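Local coordinates for disulfide bond protein A (Staphylococcus aureus, PDB 3BCI) that probably acts as a thiol:disulfide oxidoreductase of the thioredoxin family, exchanging disulfides with other proteins through a redox-active cysteine pair, at residues D20-Y25 with E96-E101; D60-S65 with K133-D138. One frame throughout, in Å; residues are numbered along the deposited sequence.

Interactions 1 and 2 lie with centres about 12 Å apart and alternate along the chain in the order 20-25, 60-65, 96-101, 133-138. Interaction 1 joins the active-site turn of the thioredoxin fold, between strand 14-19 and helix 24-42, to the entry of helix 100-108; interaction 2 crosses helix 61-74 over helix 130-144. Asp60, just ahead of helix 61-74, ties them together: its OD1 forms a salt bridge with Lys22 NZ (2.8 Å), while its OD2 probably accepts a hydrogen bond from Leu98 N (2.9 Å). The helical domain inserted into the thioredoxin fold, as in other DsbA proteins, is thus joined to the turn that leads into the Cys23-Cys26 disulfide.

Interaction 1 of 2, residues D20-Y25 with E96-E101; sequences DYKCPY and EWLTKE
Lys22 and Leu98 bring the two backbones closest, 8.2 Å between their CA atoms, where the type I turn Asp20-Cys23 faces an inverse gamma turn centred on Leu98. The first turn is braced from within: Lys22 N donates almost straight (171°) to the anti side of Asp20 OD1, 31° out of the carboxylate plane, closing an Asx turn. The Lys22 side chain runs antiparallel to those of Trp97 and Leu98. Its CG meets Leu98 CD1 at 3.5 Å, and its CE lies oblique to the indole, 3.6 Å from Trp97 NE1. Leu98 CG, from the next residue of the same segment, lies 3.8 Å above the centre of one indole face. At the ring edge, Tyr21 O sits in plane, 3.5 Å from Trp97 CZ2. Water 1 accepts from Trp97 NE1 (2.9 Å) and donates to Lys22 O (2.7 Å), bridging the segments. Lys22 NZ donates to the carbonyls of Leu57, Glu93 and Lys95 as well as meeting Asp60. Cys23, disulfide partner of Cys26, follows directly at the N-cap of helix 24-42. Leu86 of helix 79-88 touches Tyr21, Trp97 and Leu98, while Asn53 of strand 48-53 meets Asp20 and Tyr21.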
loop_
_atom_site.group_PDB
_atom_site.type_symbol
_atom_site.label_atom_id
_atom_site.label_comp_id
_atom_site.label_asym_id
_atom_site.label_seq_id
_atom_site.Cartn_x
_atom_site.Cartn_y
_atom_site.Cartn_z
ATOM N N ASP A 20 3.131 2.825 6.027
ATOM C CA ASP A 20 3.538 4.046 5.338
ATOM C C ASP A 20 4.715 3.642 4.459
ATOM O O ASP A 20 5.579 2.885 4.898
ATOM C CB ASP A 20 3.981 5.100 6.366
ATOM C CG ASP A 20 4.246 6.461 5.740
ATOM O OD1 ASP A 20 4.882 6.514 4.669
ATOM O OD2 ASP A 20 3.827 7.480 6.327
ATOM N N TYR A 21 4.752 4.134 3.222
ATOM C CA TYR A 21 5.839 3.791 2.313
ATOM C C TYR A 21 7.202 4.263 2.816
ATOM O O TYR A 21 8.233 3.760 2.378
ATOM C CB TYR A 21 5.574 4.375 0.918
ATOM C CG TYR A 21 4.520 3.630 0.137
ATOM C CD1 TYR A 21 4.725 2.308 -0.247
ATOM C CD2 TYR A 21 3.309 4.237 -0.199
ATOM C CE1 TYR A 21 3.752 1.602 -0.941
ATOM C CE2 TYR A 21 2.326 3.534 -0.897
ATOM C CZ TYR A 21 2.557 2.218 -1.261
ATOM O OH TYR A 21 1.596 1.508 -1.941
ATOM N N LYS A 22 7.206 5.219 3.739
ATOM C CA LYS A 22 8.456 5.751 4.285
ATOM C C LYS A 22 8.894 5.019 5.546
ATOM O O LYS A 22 9.965 5.292 6.091
ATOM C CB LYS A 22 8.288 7.234 4.624
ATOM C CG LYS A 22 7.979 8.116 3.426
ATOM C CD LYS A 22 8.036 9.601 3.775
ATOM C CE LYS A 22 9.466 10.073 4.013
ATOM N NZ LYS A 22 9.497 11.503 4.444
ATOM N N CYS A 23 8.066 4.084 5.985
ATOM C CA CYS A 23 8.372 3.316 7.178
ATOM C C CYS A 23 9.277 2.119 6.917
ATOM O O CYS A 23 8.947 1.219 6.140
ATOM C CB CYS A 23 7.077 2.868 7.843
ATOM S SG CYS A 23 7.300 1.797 9.246
ATOM N N PRO A 24 10.439 2.098 7.580
ATOM C CA PRO A 24 11.420 1.019 7.434
ATOM C C PRO A 24 10.900 -0.371 7.735
ATOM O O PRO A 24 11.182 -1.310 6.993
ATOM C CB PRO A 24 12.547 1.435 8.384
ATOM C CG PRO A 24 12.440 2.936 8.401
ATOM C CD PRO A 24 10.952 3.140 8.490
ATOM N N TYR A 25 10.147 -0.506 8.822
ATOM C CA TYR A 25 9.609 -1.807 9.195
ATOM C C TYR A 25 8.525 -2.268 8.236
ATOM O O TYR A 25 8.335 -3.460 8.027
ATOM C CB TYR A 25 9.068 -1.775 10.631
ATOM C CG TYR A 25 10.154 -1.766 11.693
ATOM C CD1 TYR A 25 11.505 -1.772 11.338
ATOM C CD2 TYR A 25 9.831 -1.745 13.049
ATOM C CE1 TYR A 25 12.506 -1.758 12.305
ATOM C CE2 TYR A 25 10.825 -1.730 14.025
ATOM C CZ TYR A 25 12.159 -1.738 13.647
ATOM O OH TYR A 25 13.142 -1.729 14.610
ATOM N N GLU A 96 12.357 13.900 2.125
ATOM C CA GLU A 96 11.071 13.911 1.442
ATOM C C GLU A 96 11.354 13.307 0.070
ATOM O O GLU A 96 11.248 13.980 -0.954
ATOM C CB GLU A 96 10.546 15.342 1.291
ATOM C CG GLU A 96 10.533 16.138 2.584
ATOM C CD GLU A 96 9.856 17.487 2.431
ATOM O OE1 GLU A 96 9.818 18.011 1.298
ATOM O OE2 GLU A 96 9.372 18.028 3.447
ATOM N N TRP A 97 11.727 12.029 0.065
ATOM C CA TRP A 97 12.064 11.331 -1.166
ATOM C C TRP A 97 10.885 10.960 -2.064
ATOM O O TRP A 97 11.084 10.636 -3.235
ATOM C CB TRP A 97 12.877 10.070 -0.853
ATOM C CG TRP A 97 12.151 9.045 -0.023
ATOM C CD1 TRP A 97 12.029 9.022 1.338
ATOM C CD2 TRP A 97 11.453 7.889 -0.506
ATOM N NE1 TRP A 97 11.301 7.922 1.732
ATOM C CE2 TRP A 97 10.934 7.211 0.619
ATOM C CE3 TRP A 97 11.215 7.364 -1.783
ATOM C CZ2 TRP A 97 10.191 6.026 0.507
ATOM C CZ3 TRP A 97 10.477 6.188 -1.896
ATOM C CH2 TRP A 97 9.973 5.533 -0.755
ATOM N N LEU A 98 9.664 10.998 -1.531
ATOM C CA LEU A 98 8.488 10.666 -2.336
ATOM C C LEU A 98 8.051 11.871 -3.164
ATOM O O LEU A 98 6.970 12.421 -2.973
ATOM C CB LEU A 98 7.334 10.187 -1.446
ATOM C CG LEU A 98 7.504 8.781 -0.858
ATOM C CD1 LEU A 98 6.487 8.550 0.249
ATOM C CD2 LEU A 98 7.343 7.746 -1.971
ATOM N N THR A 99 8.909 12.266 -4.097
ATOM C CA THR A 99 8.648 13.398 -4.973
ATOM C C THR A 99 7.790 12.961 -6.160
ATOM O O THR A 99 7.690 11.774 -6.461
ATOM C CB THR A 99 9.962 13.973 -5.518
ATOM O OG1 THR A 99 10.602 12.991 -6.344
ATOM C CG2 THR A 99 10.907 14.338 -4.366
ATOM N N LYS A 100 7.173 13.923 -6.834
ATOM C CA LYS A 100 6.347 13.604 -7.990
ATOM C C LYS A 100 7.225 13.056 -9.111
ATOM O O LYS A 100 6.779 12.248 -9.928
ATOM C CB LYS A 100 5.596 14.848 -8.450
ATOM C CG LYS A 100 4.591 15.346 -7.424
ATOM C CD LYS A 100 3.805 16.538 -7.936
ATOM C CE LYS A 100 2.840 17.038 -6.873
ATOM N NZ LYS A 100 2.126 18.267 -7.311
ATOM N N GLU A 101 8.481 13.491 -9.138
ATOM C CA GLU A 101 9.421 13.024 -10.146
ATOM C C GLU A 101 9.643 11.529 -9.961
ATOM O O GLU A 101 9.539 10.755 -10.909
ATOM C CB GLU A 101 10.768 13.744 -10.014
ATOM C CG GLU A 101 11.755 13.396 -11.131
ATOM C CD GLU A 101 13.178 13.842 -10.836
ATOM O OE1 GLU A 101 13.356 14.821 -10.083
ATOM O OE2 GLU A 101 14.121 13.220 -11.370
HETATM O O HOH W 1 11.510 6.572 4.346
#

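Interaction 2 of 2, residues D60-S65 with K133-D138; sequences DSIVGS and KAAEKD
Ile62 and Ser65, one turn apart on helix 61-74, pack against Ala135 of helix 130-144 in a small, largely apolar helix-helix crossing with one water bridge, within the helical part between strands 48-53 and 152-155. The short axes approach to 9.2 Å at 123°, and the CA atoms of Ser65 and Ala135 are 5.5 Å apart, with only small side chains at this point. Ala135 CB points into the contact between the two side chains, 3.6 Å from Ser65 OG. With CG1 anti to the backbone N (chi1 -167°), Ile62 sends that branch toward helix 130-144, where CD1 meets Ala135 CB at 3.7 Å. The chain of Glu136, bent at chi2 (-58°), crosses Ile62 at about a right angle and brings OE2 to 3.8 Å from Ile62 CG1, a van der Waals contact between a methylene and a carboxylate oxygen. Ser65 OG also donates to water 2 (2.7 Å), which in turn donates to Ala135 O (2.7 Å). Asp138 OD2 stays 4.3 Å from Ser65 OG and is hydrogen-bonded to His69 NE2 of helix 61-74 and Asn53 N of strand 48-53. Arg66, next on helix 61-74, touches Ala135 and Glu136, while the crossing borders strand 48-53, where Ser65 touches Asn53 and Asp138 touches Val52.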
loop_
_atom_site.group_PDB
_atom_site.type_symbol
_atom_site.label_atom_id
_atom_site.label_comp_id
_atom_site.label_asym_id
_atom_site.label_seq_id
_atom_site.Cartn_x
_atom_site.Cartn_y
_atom_site.Cartn_z
ATOM N N ASP A 60 5.613 14.392 2.278
ATOM C CA ASP A 60 5.632 13.651 1.026
ATOM C C ASP A 60 4.952 12.285 1.156
ATOM O O ASP A 60 4.674 11.631 0.153
ATOM C CB ASP A 60 7.074 13.486 0.535
ATOM C CG ASP A 60 7.958 12.766 1.534
ATOM O OD1 ASP A 60 7.938 13.131 2.732
ATOM O OD2 ASP A 60 8.685 11.842 1.115
ATOM N N SER A 61 4.683 11.861 2.389
ATOM C CA SER A 61 4.027 10.575 2.632
ATOM C C SER A 61 2.667 10.511 1.957
ATOM O O SER A 61 2.335 9.527 1.302
ATOM C CB SER A 61 3.836 10.331 4.136
ATOM O OG SER A 61 4.994 9.768 4.726
ATOM N N ILE A 62 1.885 11.571 2.119
ATOM C CA ILE A 62 0.548 11.640 1.543
ATOM C C ILE A 62 0.594 11.661 0.017
ATOM O O ILE A 62 -0.319 11.161 -0.644
ATOM C CB ILE A 62 -0.208 12.896 2.058
ATOM C CG1 ILE A 62 -1.696 12.796 1.722
ATOM C CG2 ILE A 62 0.392 14.159 1.444
ATOM C CD1 ILE A 62 -2.416 11.664 2.454
ATOM N N VAL A 63 1.653 12.241 -0.541
ATOM C CA VAL A 63 1.785 12.310 -1.991
ATOM C C VAL A 63 2.001 10.897 -2.515
ATOM O O VAL A 63 1.401 10.493 -3.513
ATOM C CB VAL A 63 2.975 13.205 -2.422
ATOM C CG1 VAL A 63 3.061 13.252 -3.939
ATOM C CG2 VAL A 63 2.797 14.619 -1.875
ATOM N N GLY A 64 2.863 10.148 -1.834
ATOM C CA GLY A 64 3.128 8.779 -2.235
ATOM C C GLY A 64 1.853 7.960 -2.123
ATOM O O GLY A 64 1.576 7.103 -2.967
ATOM N N SER A 65 1.070 8.234 -1.084
ATOM C CA SER A 65 -0.184 7.522 -0.862
ATOM C C SER A 65 -1.175 7.797 -1.986
ATOM O O SER A 65 -1.866 6.889 -2.435
ATOM C CB SER A 65 -0.806 7.928 0.476
ATOM O OG SER A 65 -2.001 7.199 0.709
ATOM N N LYS A 133 -8.847 11.811 -2.342
ATOM C CA LYS A 133 -9.755 11.554 -1.236
ATOM C C LYS A 133 -9.417 10.249 -0.537
ATOM O O LYS A 133 -9.469 10.163 0.689
ATOM C CB LYS A 133 -11.193 11.529 -1.740
ATOM C CG LYS A 133 -11.672 12.906 -2.153
ATOM C CD LYS A 133 -13.098 12.898 -2.657
ATOM C CE LYS A 133 -13.574 14.327 -2.859
ATOM N NZ LYS A 133 -14.929 14.390 -3.467
ATOM N N ALA A 134 -9.057 9.243 -1.324
ATOM C CA ALA A 134 -8.695 7.940 -0.784
ATOM C C ALA A 134 -7.495 8.059 0.149
ATOM O O ALA A 134 -7.488 7.475 1.228
ATOM C CB ALA A 134 -8.384 6.967 -1.925
ATOM N N ALA A 135 -6.489 8.824 -0.260
ATOM C CA ALA A 135 -5.294 8.989 0.559
ATOM C C ALA A 135 -5.664 9.632 1.894
ATOM O O ALA A 135 -5.176 9.218 2.941
ATOM C CB ALA A 135 -4.252 9.829 -0.182
ATOM N N GLU A 136 -6.536 10.635 1.854
ATOM C CA GLU A 136 -6.980 11.304 3.070
ATOM C C GLU A 136 -7.779 10.347 3.952
ATOM O O GLU A 136 -7.568 10.284 5.160
ATOM C CB GLU A 136 -7.859 12.513 2.734
ATOM C CG GLU A 136 -7.125 13.695 2.111
ATOM C CD GLU A 136 -6.006 14.224 2.992
ATOM O OE1 GLU A 136 -6.193 14.260 4.229
ATOM O OE2 GLU A 136 -4.946 14.613 2.447
ATOM N N LYS A 137 -8.696 9.607 3.336
ATOM C CA LYS A 137 -9.549 8.672 4.054
ATOM C C LYS A 137 -8.741 7.626 4.820
ATOM O O LYS A 137 -9.121 7.234 5.923
ATOM C CB LYS A 137 -10.508 7.980 3.080
ATOM C CG LYS A 137 -11.602 7.166 3.764
ATOM C CD LYS A 137 -12.450 6.398 2.759
ATOM C CE LYS A 137 -13.590 5.657 3.453
ATOM N NZ LYS A 137 -14.379 4.818 2.502
ATOM N N ASP A 138 -7.630 7.180 4.238
ATOM C CA ASP A 138 -6.775 6.190 4.895
ATOM C C ASP A 138 -6.378 6.644 6.298
ATOM O O ASP A 138 -6.312 5.843 7.229
ATOM C CB ASP A 138 -5.506 5.949 4.079
ATOM C CG ASP A 138 -5.630 4.772 3.130
ATOM O OD1 ASP A 138 -6.755 4.248 2.952
ATOM O OD2 ASP A 138 -4.595 4.376 2.555
HETATM O O HOH W 2 -2.827 7.977 3.144
#